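PDB 2JHP: core protein VP4 from Bluetongue virus, which caps viral RNA as a multifunctional enzyme of the inner capsid, gathering successive reactions of cap formation in a single polypeptide. Local coordinates for residues L34-W38 with E596-W600; I166-F170 with M369-Y373; L568-F572 with W637-L641. All blocks are in the same frame, centred on the assembly; numbering follows the deposited sequence.

Contact 1 of 3, residues L34-W38 with E596-W600; sequences LNDLW and EVIEW
Leu34 lies over Ile598, with Leu34 CD1 3.5 Å from Ile598 CG2. Leu34 CD2 comes within 4.3 Å of Val597 CG1 and 4.0 Å of Glu599 N. The chi1 t, chi2 p rotamer of Leu34, with CA-to-CB directed at the partner, brings both methyls to the loop. Residues 34-38 start helix 34-41; 596-600 have no regular structure, being extended except at Ile598 (phi/psi -132/40°), where the backbone turns. Leu34 CA is 5.9 Å from Ile598 CA, and Asn35 CA 6.0 Å from Glu599 CA. One turn beyond Leu34, Trp38 (chi1 t) places CB 4.1 Å from Ile598 O and lets Glu599 OE1 sit over one indole face, 3.8 Å from Trp38 NE1; that nitrogen is hydrogen-bonded to Arg519 O instead. Asn35 OD1 approaches Glu599 CA at 3.8 Å. Helix 34-41 connects strands 25-27 and 48-51, neighbours in a parallel five-stranded sheet, so the motif is a beta-alpha-beta crossover whose helix receives a loop from the distant C-terminal region. Gln61 NE2 hydrogen-bonds Val597 O, a further link from the loop to the N-terminal part of the chain. The 346 Å² interface shows how such a docking can rest on van der Waals contact: across these two segments the polar groups pass without hydrogen bonding, and the indole NH and Val597 O find their partners elsewhere, in Arg519 and Gln61.

Contact 2 of 3, residues I166-F170 with M369-Y373; sequences IGTRF and MVELY
At the apolar centre Ile166 CD1 rests 3.4 Å from Met369 CG, and Ile166 CG2 lies 4.1 Å from Tyr373 CE2, near the plane of the phenol ring. Leu372 (chi1 m, chi2 t) adds CD1 4.2 Å from Gly167 CA. Phe170 CE2 is 4.1 Å from Tyr373 CD1; these rings lie near parallel (24°) but slid apart, with centroids 5.9 Å apart. Residues 369-373 form the last turn of helix 363-373, whereas 166-170 are an irregular loop, modelled with cis peptides before Gly167 and Thr168 and poorly ordered at Ile166 and Gly167. Ile166 CA stands 7.2 Å from Met369 CA, and Arg169 CA 6.5 Å from Leu372 CA. The chain builds two Rossmann-like sheets, both of strand order 3-2-1-4-5-7-6, as in SAM-dependent methyltransferases; the loop leads from strand 149-152 of one toward the other, and helix 363-373 precedes the return, so that one domain appears inserted in the other and the contact joins its entry and exit. Tyr373 (chi1 m) extends to the loop, and its OH donates to Thr168 O at 2.7 Å. Arg378 then bonds both Phe170 O and Tyr373 O, and with Arg385 makes cation-pi contacts to Phe170. Outermost, Arg169 curls back (chi2 and chi3 p) until NE is 2.6 Å from Leu372 O, which lies over the guanidinium face at an angle too poor for a hydrogen bond.

Contact 3 of 3, residues L568-F572 with W637-L641; sequences LFWWF and WLELL
Leu568, with chi1 m and chi2 t, sets CD1 over the five-membered ring of Trp637, 3.8 Å from its centroid: a CH-pi contact. Phe569 follows, its chi1 between wells (-137°), and takes the edge of Trp637 on its face in an offset edge-to-face pair (centroids 5.2 Å, planes 72°; Phe569 CD1 to Trp637 CH2 3.4 Å); Phe569 CZ also meets Leu640 CD1 at 3.9 Å. One turn after Leu568, Phe572 (chi1 m) brings CE2 to 3.5 Å from Trp637 CE3, obliquely, and receives Leu641 CD2 over its face, 3.8 Å from the ring centroid. The two short helical segments run parallel, N-to-C directions at 24° (signed crossing -24°), with axes 12.4 Å apart at closest approach, a separation filled by large rings. Phe569 CA is 8.6 Å from Trp637 CA, and Phe572 CA 8.4 Å from Leu641 CA. Trp637 NE1 bonds Leu458 O. With helices 551-561 and 612-625 closing round Phe572, this is an aromatic cluster buried within the all-helical C-terminal part of the enzyme.

How the contacts relate
Long-range contacts can be traced across the architecture of a multidomain enzyme. Contact 2 lies at one side of the chain's centre and contacts 1 and 3 at the other, with centres 58 Å (1 and 2) and 56 Å (2 and 3) apart. Contacts 1 and 3 are neighbours, about 7 Å between nearest atoms and 25 Å between centres, and alternate along the sequence: loop 596-600 leaves the helical region of contact 3 to reach the N-terminal domain before the chain returns to 637-641. Contact 2 is nested inside the loop closed by contact 1. Its Phe170 side chain is about 12 Å from a bound guanine, in the neighbourhood of that pocket but not part of it.

Contact 1 of 3, residues L34-W38 with E596-W600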
loop_
_atom_site.group_PDB
_atom_site.type_symbol
_atom_site.label_atom_id
_atom_site.label_comp_id
_atom_site.label_asym_id
_atom_site.label_seq_id
_atom_site.Cartn_x
_atom_site.Cartn_y
_atom_site.Cartn_z
ATOM N N LEU A 34 25.110 -19.772 16.739
ATOM C CA LEU A 34 23.728 -19.342 16.523
ATOM C C LEU A 34 23.164 -18.735 17.804
ATOM O O LEU A 34 22.650 -17.608 17.790
ATOM C CB LEU A 34 22.877 -20.533 16.069
ATOM C CG LEU A 34 21.586 -20.362 15.260
ATOM C CD1 LEU A 34 21.744 -19.353 14.128
ATOM C CD2 LEU A 34 21.125 -21.717 14.697
ATOM N N ASN A 35 23.297 -19.472 18.910
ATOM C CA ASN A 35 22.810 -19.022 20.214
ATOM C C ASN A 35 23.448 -17.725 20.722
ATOM O O ASN A 35 22.784 -16.937 21.401
ATOM C CB ASN A 35 22.928 -20.133 21.260
ATOM C CG ASN A 35 21.812 -21.169 21.150
ATOM O OD1 ASN A 35 20.810 -20.959 20.460
ATOM N ND2 ASN A 35 21.980 -22.291 21.844
ATOM N N ASP A 36 24.720 -17.508 20.382
ATOM C CA ASP A 36 25.419 -16.260 20.710
ATOM C C ASP A 36 24.656 -15.047 20.198
ATOM O O ASP A 36 24.354 -14.131 20.965
ATOM C CB ASP A 36 26.837 -16.245 20.129
ATOM C CG ASP A 36 27.831 -16.998 20.984
ATOM O OD1 ASP A 36 27.470 -18.047 21.561
ATOM O OD2 ASP A 36 28.990 -16.538 21.071
ATOM N N LEU A 37 24.338 -15.053 18.902
ATOM C CA LEU A 37 23.627 -13.938 18.286
ATOM C C LEU A 37 22.328 -13.680 19.027
ATOM O O LEU A 37 22.026 -12.542 19.387
ATOM C CB LEU A 37 23.303 -14.222 16.818
ATOM C CG LEU A 37 24.340 -14.436 15.721
ATOM C CD1 LEU A 37 23.594 -14.491 14.401
ATOM C CD2 LEU A 37 25.371 -13.334 15.689
ATOM N N TRP A 38 21.570 -14.749 19.260
ATOM C CA TRP A 38 20.264 -14.632 19.882
ATOM C C TRP A 38 20.342 -14.001 21.276
ATOM O O TRP A 38 19.566 -13.088 21.586
ATOM C CB TRP A 38 19.560 -15.986 19.935
ATOM C CG TRP A 38 18.151 -15.877 20.403
ATOM C CD1 TRP A 38 17.053 -15.627 19.635
ATOM C CD2 TRP A 38 17.682 -15.992 21.753
ATOM N NE1 TRP A 38 15.926 -15.584 20.420
ATOM C CE2 TRP A 38 16.283 -15.805 21.724
ATOM C CE3 TRP A 38 18.309 -16.233 22.984
ATOM C CZ2 TRP A 38 15.494 -15.854 22.880
ATOM C CZ3 TRP A 38 17.525 -16.285 24.136
ATOM C CH2 TRP A 38 16.130 -16.096 24.073
ATOM N N GLU A 596 14.856 -22.558 8.012
ATOM C CA GLU A 596 15.959 -22.275 8.923
ATOM C C GLU A 596 15.442 -21.702 10.224
ATOM O O GLU A 596 14.248 -21.431 10.366
ATOM C CB GLU A 596 17.006 -21.362 8.279
ATOM C CG GLU A 596 16.443 -20.272 7.386
ATOM C CD GLU A 596 17.350 -19.974 6.208
ATOM O OE1 GLU A 596 18.518 -20.422 6.226
ATOM O OE2 GLU A 596 16.897 -19.289 5.266
ATOM N N VAL A 597 16.371 -21.527 11.158
ATOM C CA VAL A 597 16.073 -21.292 12.562
ATOM C C VAL A 597 17.167 -20.393 13.179
ATOM O O VAL A 597 18.200 -20.144 12.544
ATOM C CB VAL A 597 15.979 -22.677 13.290
ATOM C CG1 VAL A 597 17.356 -23.350 13.366
ATOM C CG2 VAL A 597 15.323 -22.563 14.666
ATOM N N ILE A 598 16.933 -19.887 14.391
ATOM C CA ILE A 598 18.010 -19.308 15.211
ATOM C C ILE A 598 18.018 -19.821 16.662
ATOM O O ILE A 598 18.227 -19.037 17.592
ATOM C CB ILE A 598 17.983 -17.762 15.265
ATOM C CG1 ILE A 598 17.382 -17.146 14.001
ATOM C CG2 ILE A 598 19.399 -17.220 15.552
ATOM C CD1 ILE A 598 16.743 -15.779 14.276
ATOM N N GLU A 599 17.772 -21.116 16.860
ATOM C CA GLU A 599 17.908 -21.745 18.186
ATOM C C GLU A 599 17.769 -23.267 18.155
ATOM O O GLU A 599 16.825 -23.804 17.570
ATOM C CB GLU A 599 16.965 -21.126 19.242
ATOM C CG GLU A 599 15.494 -20.964 18.838
ATOM C CD GLU A 599 14.738 -19.969 19.724
ATOM O OE1 GLU A 599 15.376 -19.299 20.566
ATOM O OE2 GLU A 599 13.501 -19.853 19.576
ATOM N N TRP A 600 18.728 -23.946 18.782
ATOM C CA TRP A 600 18.653 -25.386 18.994
ATOM C C TRP A 600 18.528 -25.715 20.477
ATOM O O TRP A 600 18.196 -24.842 21.288
ATOM C CB TRP A 600 19.872 -26.100 18.404
ATOM C CG TRP A 600 19.703 -26.560 16.975
ATOM C CD1 TRP A 600 20.624 -26.457 15.968
ATOM C CD2 TRP A 600 18.552 -27.202 16.400
ATOM N NE1 TRP A 600 20.120 -26.991 14.806
ATOM C CE2 TRP A 600 18.851 -27.454 15.041
ATOM C CE3 TRP A 600 17.296 -27.587 16.901
ATOM C CZ2 TRP A 600 17.941 -28.071 14.175
ATOM C CZ3 TRP A 600 16.392 -28.199 16.039
ATOM C CH2 TRP A 600 16.721 -28.435 14.693
#

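Contact 2 of 3, residues I166-F170 with M369-Y373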
loop_
_atom_site.group_PDB
_atom_site.type_symbol
_atom_site.label_atom_id
_atom_site.label_comp_id
_atom_site.label_asym_id
_atom_site.label_seq_id
_atom_site.Cartn_x
_atom_site.Cartn_y
_atom_site.Cartn_z
ATOM N N ILE A 166 -17.041 24.343 -1.535
ATOM C CA ILE A 166 -15.734 25.038 -1.549
ATOM C C ILE A 166 -15.500 26.181 -0.533
ATOM O O ILE A 166 -16.342 27.072 -0.389
ATOM C CB ILE A 166 -15.365 25.487 -2.995
ATOM C CG1 ILE A 166 -16.579 26.158 -3.668
ATOM C CG2 ILE A 166 -14.799 24.299 -3.784
ATOM C CD1 ILE A 166 -16.869 25.734 -5.106
ATOM N N GLY A 167 -14.355 26.170 0.161
ATOM C CA GLY A 167 -13.243 25.238 -0.084
ATOM C C GLY A 167 -13.410 23.817 0.445
ATOM O O GLY A 167 -14.232 23.057 -0.069
ATOM N N THR A 168 -12.614 23.424 1.439
ATOM C CA THR A 168 -11.521 24.222 1.992
ATOM C C THR A 168 -10.267 24.125 1.107
ATOM O O THR A 168 -10.229 23.337 0.158
ATOM C CB THR A 168 -11.190 23.756 3.429
ATOM O OG1 THR A 168 -10.195 24.614 4.001
ATOM C CG2 THR A 168 -10.692 22.308 3.433
ATOM N N ARG A 169 -9.252 24.929 1.424
ATOM C CA ARG A 169 -7.980 24.919 0.692
ATOM C C ARG A 169 -6.995 23.886 1.253
ATOM O O ARG A 169 -6.970 23.635 2.457
ATOM C CB ARG A 169 -7.349 26.322 0.726
ATOM C CG ARG A 169 -5.870 26.380 0.324
ATOM C CD ARG A 169 -5.666 26.254 -1.192
ATOM N NE ARG A 169 -5.892 27.535 -1.867
ATOM C CZ ARG A 169 -4.976 28.494 -2.009
ATOM N NH1 ARG A 169 -3.746 28.337 -1.532
ATOM N NH2 ARG A 169 -5.293 29.618 -2.639
ATOM N N PHE A 170 -6.186 23.295 0.375
ATOM C CA PHE A 170 -5.077 22.435 0.800
ATOM C C PHE A 170 -3.749 22.834 0.144
ATOM O O PHE A 170 -3.724 23.346 -0.979
ATOM C CB PHE A 170 -5.384 20.951 0.535
ATOM C CG PHE A 170 -5.491 20.600 -0.921
ATOM C CD1 PHE A 170 -4.354 20.247 -1.655
ATOM C CD2 PHE A 170 -6.727 20.613 -1.563
ATOM C CE1 PHE A 170 -4.443 19.921 -3.015
ATOM C CE2 PHE A 170 -6.832 20.285 -2.920
ATOM C CZ PHE A 170 -5.685 19.937 -3.647
ATOM N N MET A 369 -13.081 28.542 -7.344
ATOM C CA MET A 369 -12.357 27.281 -7.445
ATOM C C MET A 369 -10.996 27.481 -8.114
ATOM O O MET A 369 -9.964 27.081 -7.562
ATOM C CB MET A 369 -13.184 26.221 -8.178
ATOM C CG MET A 369 -14.292 25.616 -7.343
ATOM S SD MET A 369 -14.803 23.989 -7.929
ATOM C CE MET A 369 -15.792 24.410 -9.351
ATOM N N VAL A 370 -11.010 28.116 -9.288
ATOM C CA VAL A 370 -9.795 28.482 -10.014
ATOM C C VAL A 370 -8.821 29.210 -9.083
ATOM O O VAL A 370 -7.672 28.804 -8.932
ATOM C CB VAL A 370 -10.120 29.373 -11.236
ATOM C CG1 VAL A 370 -8.833 29.941 -11.872
ATOM C CG2 VAL A 370 -10.964 28.609 -12.259
ATOM N N GLU A 371 -9.300 30.266 -8.439
ATOM C CA GLU A 371 -8.471 31.092 -7.549
ATOM C C GLU A 371 -7.911 30.328 -6.354
ATOM O O GLU A 371 -6.850 30.677 -5.838
ATOM C CB GLU A 371 -9.272 32.287 -7.050
ATOM C CG GLU A 371 -9.809 33.141 -8.174
ATOM C CD GLU A 371 -11.028 33.946 -7.773
ATOM O OE1 GLU A 371 -11.277 34.120 -6.551
ATOM O OE2 GLU A 371 -11.737 34.408 -8.693
ATOM N N LEU A 372 -8.628 29.296 -5.917
ATOM C CA LEU A 372 -8.206 28.502 -4.771
ATOM C C LEU A 372 -7.241 27.374 -5.137
ATOM O O LEU A 372 -6.339 27.074 -4.362
ATOM C CB LEU A 372 -9.415 27.918 -4.022
ATOM C CG LEU A 372 -10.290 28.815 -3.138
ATOM C CD1 LEU A 372 -11.488 28.029 -2.611
ATOM C CD2 LEU A 372 -9.496 29.393 -1.985
ATOM N N TYR A 373 -7.418 26.756 -6.306
ATOM C CA TYR A 373 -6.686 25.523 -6.615
ATOM C C TYR A 373 -5.705 25.567 -7.794
ATOM O O TYR A 373 -4.746 24.801 -7.820
ATOM C CB TYR A 373 -7.663 24.337 -6.738
ATOM C CG TYR A 373 -8.594 24.204 -5.551
ATOM C CD1 TYR A 373 -8.101 23.921 -4.272
ATOM C CD2 TYR A 373 -9.962 24.379 -5.701
ATOM C CE1 TYR A 373 -8.955 23.816 -3.175
ATOM C CE2 TYR A 373 -10.824 24.274 -4.611
ATOM C CZ TYR A 373 -10.318 23.993 -3.353
ATOM O OH TYR A 373 -11.194 23.897 -2.289
#

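Contact 3 of 3, residues L568-F572 with W637-L641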
loop_
_atom_site.group_PDB
_atom_site.type_symbol
_atom_site.label_atom_id
_atom_site.label_comp_id
_atom_site.label_asym_id
_atom_site.label_seq_id
_atom_site.Cartn_x
_atom_site.Cartn_y
_atom_site.Cartn_z
ATOM N N LEU A 568 -0.072 -18.601 17.333
ATOM C CA LEU A 568 -0.380 -19.597 18.358
ATOM C C LEU A 568 -0.717 -20.966 17.785
ATOM O O LEU A 568 -0.187 -21.975 18.234
ATOM C CB LEU A 568 -1.515 -19.117 19.269
ATOM C CG LEU A 568 -1.141 -18.100 20.353
ATOM C CD1 LEU A 568 -2.341 -17.848 21.250
ATOM C CD2 LEU A 568 0.048 -18.576 21.185
ATOM N N PHE A 569 -1.596 -21.001 16.792
ATOM C CA PHE A 569 -2.057 -22.275 16.235
ATOM C C PHE A 569 -0.897 -23.094 15.685
ATOM O O PHE A 569 -0.732 -24.250 16.026
ATOM C CB PHE A 569 -3.086 -22.047 15.133
ATOM C CG PHE A 569 -4.249 -22.972 15.208
ATOM C CD1 PHE A 569 -5.540 -22.480 15.376
ATOM C CD2 PHE A 569 -4.056 -24.337 15.140
ATOM C CE1 PHE A 569 -6.622 -23.347 15.466
ATOM C CE2 PHE A 569 -5.114 -25.190 15.225
ATOM C CZ PHE A 569 -6.408 -24.705 15.384
ATOM N N TRP A 570 -0.093 -22.473 14.827
ATOM C CA TRP A 570 1.095 -23.104 14.260
ATOM C C TRP A 570 2.117 -23.446 15.358
ATOM O O TRP A 570 2.704 -24.533 15.356
ATOM C CB TRP A 570 1.672 -22.164 13.200
ATOM C CG TRP A 570 2.973 -22.537 12.606
ATOM C CD1 TRP A 570 3.647 -23.715 12.756
ATOM C CD2 TRP A 570 3.750 -21.738 11.709
ATOM N NE1 TRP A 570 4.813 -23.689 12.023
ATOM C CE2 TRP A 570 4.898 -22.484 11.372
ATOM C CE3 TRP A 570 3.584 -20.456 11.153
ATOM C CZ2 TRP A 570 5.882 -21.992 10.514
ATOM C CZ3 TRP A 570 4.568 -19.965 10.305
ATOM C CH2 TRP A 570 5.696 -20.738 9.988
ATOM N N TRP A 571 2.298 -22.521 16.297
ATOM C CA TRP A 571 3.208 -22.719 17.427
ATOM C C TRP A 571 2.787 -23.913 18.299
ATOM O O TRP A 571 3.591 -24.802 18.550
ATOM C CB TRP A 571 3.336 -21.434 18.251
ATOM C CG TRP A 571 4.574 -21.371 19.072
ATOM C CD1 TRP A 571 5.821 -21.018 18.648
ATOM C CD2 TRP A 571 4.687 -21.654 20.470
ATOM N NE1 TRP A 571 6.709 -21.066 19.695
ATOM C CE2 TRP A 571 6.040 -21.461 20.824
ATOM C CE3 TRP A 571 3.777 -22.068 21.459
ATOM C CZ2 TRP A 571 6.507 -21.669 22.123
ATOM C CZ3 TRP A 571 4.241 -22.266 22.750
ATOM C CH2 TRP A 571 5.591 -22.070 23.068
ATOM N N PHE A 572 1.524 -23.950 18.726
ATOM C CA PHE A 572 1.003 -25.109 19.453
ATOM C C PHE A 572 1.176 -26.381 18.636
ATOM O O PHE A 572 1.401 -27.465 19.194
ATOM C CB PHE A 572 -0.475 -24.934 19.830
ATOM C CG PHE A 572 -0.723 -23.918 20.919
ATOM C CD1 PHE A 572 0.140 -23.800 22.005
ATOM C CD2 PHE A 572 -1.846 -23.096 20.874
ATOM C CE1 PHE A 572 -0.101 -22.867 23.012
ATOM C CE2 PHE A 572 -2.093 -22.165 21.878
ATOM C CZ PHE A 572 -1.218 -22.051 22.947
ATOM N N TRP A 637 -8.305 -21.436 23.394
ATOM C CA TRP A 637 -7.074 -22.216 23.273
ATOM C C TRP A 637 -6.953 -23.232 24.408
ATOM O O TRP A 637 -6.391 -24.307 24.221
ATOM C CB TRP A 637 -5.835 -21.313 23.254
ATOM C CG TRP A 637 -5.768 -20.361 22.106
ATOM C CD1 TRP A 637 -6.001 -19.022 22.147
ATOM C CD2 TRP A 637 -5.422 -20.663 20.750
ATOM N NE1 TRP A 637 -5.845 -18.466 20.905
ATOM C CE2 TRP A 637 -5.483 -19.449 20.026
ATOM C CE3 TRP A 637 -5.072 -21.837 20.075
ATOM C CZ2 TRP A 637 -5.209 -19.376 18.661
ATOM C CZ3 TRP A 637 -4.795 -21.762 18.716
ATOM C CH2 TRP A 637 -4.867 -20.540 18.024
ATOM N N LEU A 638 -7.474 -22.875 25.582
ATOM C CA LEU A 638 -7.493 -23.771 26.740
ATOM C C LEU A 638 -8.312 -25.016 26.434
ATOM O O LEU A 638 -7.819 -26.132 26.578
ATOM C CB LEU A 638 -8.055 -23.065 27.977
ATOM C CG LEU A 638 -7.121 -22.162 28.778
ATOM C CD1 LEU A 638 -7.931 -21.291 29.720
ATOM C CD2 LEU A 638 -6.105 -22.984 29.554
ATOM N N GLU A 639 -9.551 -24.810 25.990
ATOM C CA GLU A 639 -10.444 -25.894 25.572
ATOM C C GLU A 639 -10.033 -26.530 24.233
ATOM O O GLU A 639 -10.689 -27.467 23.755
ATOM C CB GLU A 639 -11.898 -25.413 25.526
ATOM C CG GLU A 639 -12.484 -25.064 26.890
ATOM C CD GLU A 639 -14.003 -24.965 26.872
ATOM O OE1 GLU A 639 -14.681 -26.020 26.827
ATOM O OE2 GLU A 639 -14.517 -23.825 26.915
ATOM N N LEU A 640 -8.954 -26.020 23.638
ATOM C CA LEU A 640 -8.344 -26.650 22.470
ATOM C C LEU A 640 -7.182 -27.565 22.854
ATOM O O LEU A 640 -7.030 -28.635 22.274
ATOM C CB LEU A 640 -7.888 -25.608 21.446
ATOM C CG LEU A 640 -7.305 -26.143 20.130
ATOM C CD1 LEU A 640 -7.794 -25.321 18.949
ATOM C CD2 LEU A 640 -5.771 -26.202 20.168
ATOM N N LEU A 641 -6.358 -27.144 23.812
ATOM C CA LEU A 641 -5.225 -27.960 24.247
ATOM C C LEU A 641 -5.660 -29.200 25.032
ATOM O O LEU A 641 -5.078 -30.273 24.873
ATOM C CB LEU A 641 -4.221 -27.136 25.060
ATOM C CG LEU A 641 -3.069 -26.372 24.382
ATOM C CD1 LEU A 641 -2.481 -27.155 23.211
ATOM C CD2 LEU A 641 -3.492 -24.991 23.930
#